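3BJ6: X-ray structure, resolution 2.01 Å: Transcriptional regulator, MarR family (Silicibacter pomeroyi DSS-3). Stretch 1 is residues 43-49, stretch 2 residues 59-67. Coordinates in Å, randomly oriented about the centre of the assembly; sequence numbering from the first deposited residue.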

# COMPACT_ATOMS: atom_id res chain seq x y z
N ARG A 43 -10.22 5.80 -13.96
CA ARG A 43 -10.19 4.36 -14.18
C ARG A 43 -10.91 3.61 -13.05
O ARG A 43 -11.64 2.70 -13.33
CB ARG A 43 -8.73 3.88 -14.27
CG ARG A 43 -8.55 2.37 -14.36
CD ARG A 43 -7.19 1.92 -13.81
NE ARG A 43 -7.13 0.45 -13.80
CZ ARG A 43 -7.75 -0.33 -12.92
NH1 ARG A 43 -8.47 0.19 -11.92
NH2 ARG A 43 -7.65 -1.65 -13.05
N ALA A 44 -10.65 3.96 -11.79
CA ALA A 44 -11.26 3.25 -10.64
C ALA A 44 -12.79 3.33 -10.75
O ALA A 44 -13.49 2.33 -10.56
CB ALA A 44 -10.78 3.88 -9.29
N ILE A 45 -13.31 4.51 -11.08
CA ILE A 45 -14.77 4.70 -11.23
C ILE A 45 -15.31 3.93 -12.45
O ILE A 45 -16.37 3.29 -12.36
CB ILE A 45 -15.18 6.21 -11.25
CG1 ILE A 45 -15.39 6.72 -9.80
CG2 ILE A 45 -16.50 6.46 -12.02
CD1 ILE A 45 -14.14 6.70 -9.01
N LEU A 46 -14.61 3.99 -13.59
CA LEU A 46 -15.05 3.21 -14.77
C LEU A 46 -15.06 1.72 -14.46
O LEU A 46 -15.97 0.98 -14.86
CB LEU A 46 -14.15 3.50 -15.99
CG LEU A 46 -14.07 4.98 -16.42
CD1 LEU A 46 -13.05 5.15 -17.59
CD2 LEU A 46 -15.46 5.50 -16.84
N GLU A 47 -14.05 1.26 -13.74
CA GLU A 47 -13.99 -0.16 -13.38
C GLU A 47 -15.15 -0.51 -12.47
O GLU A 47 -15.81 -1.51 -12.69
CB GLU A 47 -12.65 -0.54 -12.74
CG GLU A 47 -12.61 -1.99 -12.23
CD GLU A 47 -11.27 -2.38 -11.56
OE1 GLU A 47 -10.64 -1.53 -10.87
OE2 GLU A 47 -10.90 -3.57 -11.69
N GLY A 48 -15.40 0.32 -11.46
CA GLY A 48 -16.55 0.11 -10.57
C GLY A 48 -17.89 0.01 -11.31
O GLY A 48 -18.67 -0.89 -11.04
N LEU A 49 -18.13 0.91 -12.28
CA LEU A 49 -19.38 0.87 -13.05
C LEU A 49 -19.43 -0.28 -14.06
O LEU A 49 -20.51 -0.74 -14.42
CB LEU A 49 -19.63 2.22 -13.75
CG LEU A 49 -19.93 3.32 -12.72
CD1 LEU A 49 -19.90 4.74 -13.36
CD2 LEU A 49 -21.29 3.09 -12.03
N GLN A 59 -23.02 3.78 -3.32
CA GLN A 59 -22.64 2.38 -3.60
C GLN A 59 -21.23 2.21 -4.18
O GLN A 59 -20.47 1.34 -3.73
CB GLN A 59 -23.66 1.69 -4.50
CG GLN A 59 -24.98 1.33 -3.80
CD GLN A 59 -26.02 0.79 -4.78
OE1 GLN A 59 -26.12 1.25 -5.94
NE2 GLN A 59 -26.80 -0.20 -4.33
N LEU A 60 -20.87 3.04 -5.16
CA LEU A 60 -19.50 3.08 -5.64
C LEU A 60 -18.49 3.40 -4.54
O LEU A 60 -17.42 2.76 -4.46
CB LEU A 60 -19.35 4.14 -6.76
CG LEU A 60 -19.86 3.71 -8.13
CD1 LEU A 60 -19.75 4.91 -9.11
CD2 LEU A 60 -19.02 2.50 -8.63
N GLY A 61 -18.79 4.43 -3.75
CA GLY A 61 -17.96 4.77 -2.59
C GLY A 61 -17.73 3.57 -1.67
O GLY A 61 -16.59 3.29 -1.26
N ALA A 62 -18.81 2.88 -1.31
CA ALA A 62 -18.67 1.67 -0.48
C ALA A 62 -17.83 0.56 -1.17
O ALA A 62 -16.97 -0.06 -0.54
CB ALA A 62 -20.08 1.14 -0.06
N ALA A 63 -18.08 0.33 -2.47
CA ALA A 63 -17.41 -0.77 -3.22
C ALA A 63 -15.93 -0.50 -3.38
O ALA A 63 -15.11 -1.40 -3.26
CB ALA A 63 -18.05 -0.96 -4.58
N LEU A 64 -15.60 0.76 -3.65
CA LEU A 64 -14.22 1.18 -3.90
C LEU A 64 -13.50 1.62 -2.60
O LEU A 64 -12.30 1.91 -2.63
CB LEU A 64 -14.20 2.36 -4.89
CG LEU A 64 -14.84 2.06 -6.25
CD1 LEU A 64 -14.83 3.28 -7.17
CD2 LEU A 64 -14.10 0.93 -6.90
N GLN A 65 -14.24 1.69 -1.50
CA GLN A 65 -13.73 2.19 -0.21
C GLN A 65 -13.09 3.57 -0.35
O GLN A 65 -11.94 3.80 0.05
CB GLN A 65 -12.78 1.16 0.46
CG GLN A 65 -13.51 -0.13 0.87
CD GLN A 65 -12.66 -1.06 1.73
OE1 GLN A 65 -11.69 -1.70 1.26
NE2 GLN A 65 -13.04 -1.17 3.01
N MSE A 66 -13.84 4.48 -0.98
CA MSE A 66 -13.39 5.83 -1.23
C MSE A 66 -14.42 6.82 -0.62
O MSE A 66 -15.59 6.50 -0.51
CB MSE A 66 -13.20 6.08 -2.73
CG MSE A 66 -11.90 5.51 -3.31
SE MSE A 66 -11.80 5.49 -5.29
CE MSE A 66 -13.18 6.72 -5.67
N LYS A 67 -13.95 7.99 -0.25
CA LYS A 67 -14.77 9.01 0.38
C LYS A 67 -15.75 9.61 -0.63
O LYS A 67 -15.47 9.67 -1.83
CB LYS A 67 -13.86 10.11 0.96
CG LYS A 67 -13.02 9.60 2.15
CD LYS A 67 -12.07 10.68 2.70
CE LYS A 67 -11.38 10.18 3.98
NZ LYS A 67 -10.30 11.11 4.39

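The most striking feature of this contact is the absence of a side chain at its centre. Gly 48 lies where the two segments come nearest, its CA 6.5 Å from the CA of Leu 60, and a CB built in ideal geometry on Gly 48 would point toward the second segment and stand 2.9 Å from Leu 60 CD2, too close for two carbons. The space is instead taken by leucine methyl groups: Leu 60 CD2 packs 3.8 Å from Gly 48 C, against the bare backbone, and Leu 64 CD2 approaches Gly 48 CA at 4.5 Å.

The helices that carry these residues cross steeply, with 103° between their N-to-C directions and 10.4 Å between their axes at closest approach. At such an angle two helices share only a short patch, and the contact is accordingly modest, burying 300 Å² summed over both sides. Leu 60 and Leu 64, one helical turn apart, both direct their CA-to-CB bonds toward the first helix. Leu 60 has the largest area covered by the opposing segment, 78 Å². Besides meeting Gly 48, it reaches Leu 49, with Leu 60 CD1 3.8 Å from Leu 49 CD2; the CA-to-CB bond of Leu 49 points sideways, but the end of its side chain comes nearer. Leu 64 CD1 sits 3.8 Å from Ala 44 O. Ala 44 O accepts the helical hydrogen bond from Gly 48 N at 2.9 Å, so the methyl group packs beside a carbonyl already satisfied within its own helix.

Ile 45 resembles Leu 49 in having a sideways CA-to-CB bond and an end that comes nearer. Ile 45 CD1 lies 3.9 Å from Leu 64 CD1 and 3.5 Å from the CE methyl of selenomethionine Met 66. The latter residue extends the apolar patch past the helix. Gln 65, with phi/psi of 53/51°, breaks the helical path, and Met 66 follows in an extended conformation, its N hydrogen-bonded back to Gly 61 O at 3.0 Å. From there its CA-to-CB bond points toward the first helix, and Met 66 SE lies 4.4 Å from Ala 44 CB.

No hydrogen bond or salt bridge links the two segments; the contact rests on apolar packing. Arg 43 and Glu 47 pair with each other instead, and hydrogen-bond elsewhere in the structure as well: Arg 43 NH1 donates to Glu 47 OE1 at 3.0 Å in a salt bridge spanning one turn, while Glu 47 OE1 stays 5.8 Å from Leu 64 CD2.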